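Local coordinates for scyllo-inositol 2-dehydrogenase (NADP(+)) IolW (Bacillus subtilis subsp. subtilis, PDB 3GDO), which catalyses the reversible NADPH-dependent reduction of scyllo-inosose to scyllo-inositol and cannot use NADH in place of NADPH, at the interface of chains A and B. Numbering follows the deposited sequence. Chains: chain A/B, Uncharacterized oxidoreductase yvaA.

Contact 1: the interface of chains A and B. Residues chain A 197, 343-345; chain B 197, 343-345.
A:Lys343 and B:Thr345 meet through their backbones, and B:Lys343 and A:Thr345 repeat the contact about the two-fold axis. The motif is a short antiparallel beta bridge between two copies of a Gfo/Idh/MocA-family oxidoreductase, formed just after helix 323-342. B:Thr345 N donates to A:Lys343 O at 2.9 Å. The twin bond runs from A:Thr345 N to B:Lys343 O at 3.0 Å.

The lysines bury the most surface here, yet they touch with the root of the side chain. A:Lys343 CB lies against B:Thr345 CB at 3.9 Å. Each lysine chain then bends at its second torsion (-98° in A:Lys343) and carries its amine away from the bridge.

The threonine hydroxyls turn back to their own subunits. A:Thr345 OG1 lies anti to the carbonyl carbon (chi1 -65°) and hydrogen-bonds A:Thr197 OG1 at 2.7 Å. This ties the bridging segment to strand 195-201, with a similar pair in chain B. A:Thr197 and B:Thr197 also face each other tip to tip, their CG2 methyls 3.9 Å apart. At the centre of the bridge, A:Arg344 CB and B:Arg344 CB touch at 3.8 Å, while both guanidinium groups lead outward.

Contact 2: the interface of chains A and B. Residues chain A 244-246, 283, 285, 290; chain B 156, 233.
B:Tyr156 and A:Ile285 make the tight part of this contact, which joins the C-terminal alpha/beta domains of two Gfo/Idh/MocA-family subunits. The two side chains slide past each other in opposite directions. The methyl A:Ile285 CD1 lies over one face of the B:Tyr156 ring, 3.7 Å from the ring centroid and offset toward the rim. The extended second torsion of A:Ile285 (chi2 -179°) carries that methyl out to the ring. A:Ile285 CG2 adds a contact with B:Tyr156 CE2 at 3.8 Å.

At the ring edge, the phenol hydroxyl B:Tyr156 OH donates to the backbone carbonyl A:Lys244 O at 2.6 Å. The hydroxyl lies in the carbonyl plane, and A:Lys244 O lies in the plane of the B:Tyr156 ring, at its edge. CG of B:Tyr156 is anti to its backbone N (chi1 -173°), which sends the ring toward chain A. A phenylalanine here would probably keep the isoleucine packing but leave A:Lys244 O without its phenol donor.

B:Pro233 packs beside the tyrosine. B:Pro233 CG meets the backbone where A:Asp245 joins A:Ser246, 3.6 Å from A:Ser246 CA. B:Pro233 CA also touches A:Ile285 CD1 at 3.8 Å.

The charged margins are looser. A:Lys290 NZ makes a weak hydrogen bond to B:Pro233 O at 3.4 Å and buries little surface. A:Lys244 NZ pairs with A:Asp245 OD1 of its own chain, also weakly.

In the fold, chain A supplies strands 280-286 and 289-295 and the turn leading into strand 246-250, while chain B supplies the loop residues B:Tyr156 and B:Pro233.

Contact 1: the interface of chains A and B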
ATOM      1  N   THR A 197      11.853  -0.713  -7.846  1.00 32.58           N
ATOM      2  CA  THR A 197      12.135   0.476  -7.027  1.00 31.43           C
ATOM      3  C   THR A 197      11.815   0.161  -5.589  1.00 31.18           C
ATOM      4  O   THR A 197      10.662  -0.211  -5.268  1.00 30.49           O
ATOM      5  CB  THR A 197      11.238   1.663  -7.416  1.00 31.41           C
ATOM      6  OG1 THR A 197      11.312   1.922  -8.823  1.00 33.57           O
ATOM      7  CG2 THR A 197      11.649   2.981  -6.618  1.00 32.53           C
ATOM      8  N   LYS A 343      19.233   4.895  -3.896  1.00 38.63           N
ATOM      9  CA  LYS A 343      18.034   5.735  -3.956  1.00 38.02           C
ATOM     10  C   LYS A 343      17.582   6.001  -5.381  1.00 37.24           C
ATOM     11  O   LYS A 343      17.257   7.149  -5.720  1.00 37.22           O
ATOM     12  CB  LYS A 343      18.262   7.077  -3.249  1.00 39.02           C
ATOM     13  CG  LYS A 343      18.884   6.986  -1.867  1.00 40.87           C
ATOM     14  CD  LYS A 343      17.821   7.059  -0.806  1.00 46.60           C
ATOM     15  CE  LYS A 343      18.451   7.032   0.579  1.00 50.42           C
ATOM     16  NZ  LYS A 343      17.375   6.672   1.572  1.00 50.88           N
ATOM     17  N   ARG A 344      17.552   4.963  -6.217  1.00 35.89           N
ATOM     18  CA  ARG A 344      17.016   5.074  -7.574  1.00 35.65           C
ATOM     19  C   ARG A 344      16.362   3.762  -8.067  1.00 34.62           C
ATOM     20  O   ARG A 344      16.559   2.725  -7.485  1.00 32.57           O
ATOM     21  CB  ARG A 344      18.090   5.535  -8.559  1.00 36.36           C
ATOM     22  CG  ARG A 344      19.027   4.464  -9.014  1.00 39.96           C
ATOM     23  CD  ARG A 344      20.251   5.032  -9.776  1.00 43.67           C
ATOM     24  NE  ARG A 344      21.228   3.950  -9.964  1.00 47.89           N
ATOM     25  CZ  ARG A 344      21.125   2.994 -10.894  1.00 48.79           C
ATOM     26  NH1 ARG A 344      20.100   2.992 -11.741  1.00 47.98           N
ATOM     27  NH2 ARG A 344      22.052   2.040 -10.979  1.00 50.58           N
ATOM     28  N   THR A 345      15.570   3.861  -9.130  1.00 34.55           N
ATOM     29  CA  THR A 345      14.981   2.707  -9.789  1.00 34.96           C
ATOM     30  C   THR A 345      16.058   1.888 -10.478  1.00 35.61           C
ATOM     31  O   THR A 345      16.898   2.448 -11.177  1.00 34.70           O
ATOM     32  CB  THR A 345      13.936   3.153 -10.808  1.00 34.73           C
ATOM     33  OG1 THR A 345      12.881   3.781 -10.099  1.00 33.34           O
ATOM     34  CG2 THR A 345      13.346   1.964 -11.544  1.00 35.22           C
TER
ATOM     35  N   THR B 197       9.763   9.683  -3.146  1.00 32.23           N
ATOM     36  CA  THR B 197      10.011   8.718  -4.225  1.00 31.72           C
ATOM     37  C   THR B 197       8.635   8.426  -4.851  1.00 32.22           C
ATOM     38  O   THR B 197       7.659   8.152  -4.130  1.00 31.61           O
ATOM     39  CB  THR B 197      10.721   7.464  -3.686  1.00 31.39           C
ATOM     40  OG1 THR B 197      11.924   7.840  -2.990  1.00 34.92           O
ATOM     41  CG2 THR B 197      11.083   6.452  -4.834  1.00 31.50           C
ATOM     42  N   LYS B 343      13.205   8.796 -12.388  1.00 36.25           N
ATOM     43  CA  LYS B 343      13.320   7.466 -11.834  1.00 35.35           C
ATOM     44  C   LYS B 343      14.268   7.403 -10.677  1.00 34.03           C
ATOM     45  O   LYS B 343      15.064   6.473 -10.603  1.00 34.49           O
ATOM     46  CB  LYS B 343      13.852   6.487 -12.872  1.00 35.89           C
ATOM     47  CG  LYS B 343      13.067   6.386 -14.150  1.00 38.41           C
ATOM     48  CD  LYS B 343      11.827   5.619 -13.901  1.00 42.88           C
ATOM     49  CE  LYS B 343      11.128   5.234 -15.214  1.00 46.21           C
ATOM     50  NZ  LYS B 343       9.730   4.843 -14.834  1.00 45.22           N
ATOM     51  N   ARG B 344      14.193   8.354  -9.760  1.00 33.03           N
ATOM     52  CA  ARG B 344      15.060   8.322  -8.600  1.00 33.24           C
ATOM     53  C   ARG B 344      14.392   9.025  -7.455  1.00 33.53           C
ATOM     54  O   ARG B 344      13.407   9.748  -7.641  1.00 33.40           O
ATOM     55  CB  ARG B 344      16.438   8.988  -8.911  1.00 34.79           C
ATOM     56  CG  ARG B 344      16.389  10.527  -9.230  1.00 35.62           C
ATOM     57  CD  ARG B 344      17.820  11.159  -9.481  1.00 37.58           C
ATOM     58  NE  ARG B 344      17.731  12.619  -9.631  1.00 40.30           N
ATOM     59  CZ  ARG B 344      17.721  13.483  -8.603  1.00 42.87           C
ATOM     60  NH1 ARG B 344      17.814  13.061  -7.333  1.00 42.64           N
ATOM     61  NH2 ARG B 344      17.599  14.777  -8.837  1.00 42.59           N
ATOM     62  N   THR B 345      14.941   8.856  -6.265  1.00 34.23           N
ATOM     63  CA  THR B 345      14.430   9.580  -5.106  1.00 35.80           C
ATOM     64  C   THR B 345      14.851  11.057  -5.204  1.00 37.84           C
ATOM     65  O   THR B 345      15.993  11.359  -5.570  1.00 37.77           O
ATOM     66  CB  THR B 345      14.922   8.908  -3.854  1.00 35.21           C
ATOM     67  OG1 THR B 345      14.325   7.596  -3.815  1.00 36.08           O
ATOM     68  CG2 THR B 345      14.540   9.686  -2.613  1.00 34.84           C
TER

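Contact 2: the interface of chains A and B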
ATOM      1  N   LYS A 244      -9.541  -4.957 -14.700  1.00 31.26           N
ATOM      2  CA  LYS A 244     -10.402  -4.065 -15.492  1.00 33.54           C
ATOM      3  C   LYS A 244     -11.844  -3.975 -14.995  1.00 33.79           C
ATOM      4  O   LYS A 244     -12.448  -2.923 -15.136  1.00 32.68           O
ATOM      5  CB  LYS A 244     -10.357  -4.362 -17.006  1.00 34.87           C
ATOM      6  CG  LYS A 244     -11.056  -5.653 -17.437  1.00 38.38           C
ATOM      7  CD  LYS A 244     -11.552  -5.491 -18.904  1.00 45.69           C
ATOM      8  CE  LYS A 244     -11.361  -6.732 -19.732  1.00 49.55           C
ATOM      9  NZ  LYS A 244     -12.236  -7.858 -19.326  1.00 50.94           N
ATOM     10  N   ASP A 245     -12.355  -5.046 -14.356  1.00 34.71           N
ATOM     11  CA  ASP A 245     -13.795  -5.217 -13.994  1.00 35.79           C
ATOM     12  C   ASP A 245     -13.980  -5.569 -12.534  1.00 34.26           C
ATOM     13  O   ASP A 245     -15.093  -5.526 -12.018  1.00 34.37           O
ATOM     14  CB  ASP A 245     -14.376  -6.496 -14.677  1.00 38.41           C
ATOM     15  CG  ASP A 245     -14.715  -6.292 -16.123  1.00 44.03           C
ATOM     16  OD1 ASP A 245     -14.490  -7.219 -16.922  1.00 49.95           O
ATOM     17  OD2 ASP A 245     -15.202  -5.199 -16.465  1.00 51.74           O
ATOM     18  N   SER A 246     -12.921  -6.033 -11.896  1.00 33.30           N
ATOM     19  CA  SER A 246     -13.043  -6.674 -10.603  1.00 32.59           C
ATOM     20  C   SER A 246     -11.834  -6.443  -9.705  1.00 32.05           C
ATOM     21  O   SER A 246     -10.687  -6.210 -10.192  1.00 31.02           O
ATOM     22  CB  SER A 246     -13.274  -8.193 -10.829  1.00 33.36           C
ATOM     23  OG  SER A 246     -12.219  -8.707 -11.625  1.00 35.67           O
ATOM     24  N   THR A 283     -15.207  -8.206  -5.829  1.00 36.73           N
ATOM     25  CA  THR A 283     -16.132  -7.186  -6.308  1.00 37.02           C
ATOM     26  C   THR A 283     -16.071  -7.117  -7.824  1.00 37.48           C
ATOM     27  O   THR A 283     -14.991  -6.925  -8.411  1.00 36.62           O
ATOM     28  CB  THR A 283     -15.851  -5.823  -5.663  1.00 36.13           C
ATOM     29  OG1 THR A 283     -16.026  -5.944  -4.253  1.00 37.28           O
ATOM     30  CG2 THR A 283     -16.844  -4.772  -6.154  1.00 37.34           C
ATOM     31  N   ILE A 285     -17.880  -5.478 -11.403  1.00 42.41           N
ATOM     32  CA  ILE A 285     -18.692  -4.379 -11.927  1.00 44.32           C
ATOM     33  C   ILE A 285     -19.106  -4.739 -13.340  1.00 45.56           C
ATOM     34  O   ILE A 285     -18.258  -5.050 -14.182  1.00 45.37           O
ATOM     35  CB  ILE A 285     -17.942  -3.013 -11.907  1.00 43.84           C
ATOM     36  CG1 ILE A 285     -17.615  -2.613 -10.461  1.00 44.98           C
ATOM     37  CG2 ILE A 285     -18.761  -1.903 -12.615  1.00 44.58           C
ATOM     38  CD1 ILE A 285     -16.907  -1.286 -10.300  1.00 45.93           C
ATOM     39  N   LYS A 290     -22.692  -3.136  -9.627  1.00 52.41           N
ATOM     40  CA  LYS A 290     -21.536  -3.546  -8.840  1.00 51.01           C
ATOM     41  C   LYS A 290     -21.970  -4.609  -7.815  1.00 50.18           C
ATOM     42  O   LYS A 290     -22.842  -4.342  -6.994  1.00 50.27           O
ATOM     43  CB  LYS A 290     -20.970  -2.320  -8.115  1.00 50.69           C
ATOM     44  CG  LYS A 290     -20.032  -2.611  -6.955  1.00 50.25           C
ATOM     45  CD  LYS A 290     -19.662  -1.344  -6.237  1.00 54.08           C
ATOM     46  CE  LYS A 290     -18.839  -1.633  -5.003  1.00 55.72           C
ATOM     47  NZ  LYS A 290     -17.689  -0.702  -4.949  1.00 56.45           N
TER
ATOM     48  N   TYR B 156     -13.115   4.163  -9.521  1.00 33.26           N
ATOM     49  CA  TYR B 156     -13.350   3.301 -10.690  1.00 34.23           C
ATOM     50  C   TYR B 156     -13.907   4.155 -11.824  1.00 35.70           C
ATOM     51  O   TYR B 156     -15.074   4.435 -11.871  1.00 34.60           O
ATOM     52  CB  TYR B 156     -14.316   2.143 -10.377  1.00 33.90           C
ATOM     53  CG  TYR B 156     -14.428   1.144 -11.533  1.00 36.12           C
ATOM     54  CD1 TYR B 156     -13.340   0.318 -11.877  1.00 32.82           C
ATOM     55  CD2 TYR B 156     -15.592   1.055 -12.296  1.00 34.94           C
ATOM     56  CE1 TYR B 156     -13.423  -0.570 -12.921  1.00 34.33           C
ATOM     57  CE2 TYR B 156     -15.679   0.141 -13.357  1.00 36.86           C
ATOM     58  CZ  TYR B 156     -14.596  -0.662 -13.646  1.00 34.63           C
ATOM     59  OH  TYR B 156     -14.662  -1.558 -14.677  1.00 36.17           O
ATOM     60  N   PRO B 233     -12.055  -1.345  -8.905  1.00 30.71           N
ATOM     61  CA  PRO B 233     -13.477  -1.660  -8.638  1.00 30.58           C
ATOM     62  C   PRO B 233     -13.813  -1.576  -7.151  1.00 30.50           C
ATOM     63  O   PRO B 233     -14.845  -1.063  -6.791  1.00 31.23           O
ATOM     64  CB  PRO B 233     -13.609  -3.105  -9.171  1.00 29.04           C
ATOM     65  CG  PRO B 233     -12.755  -3.071 -10.388  1.00 31.01           C
ATOM     66  CD  PRO B 233     -11.476  -2.283  -9.890  1.00 30.08           C
TER

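The centres of the C-alpha atoms of contact 1 and contact 2 lie about 31 Å apart, and both belong to one two-fold symmetric interface. They share no residues. Contact 1 joins matching segments of the two chains and contains its own symmetry mate. Contact 2 pairs different segments, so it recurs with the chains exchanged. Backbone bonding carries much of contact 1, whereas contact 2 relies more on side-chain packing. Together they link the subunits at well-separated points, which is likely to restrain rocking of one subunit against the other. The deposited assembly is a dimer; the structure alone does not show that this dimer forms in solution.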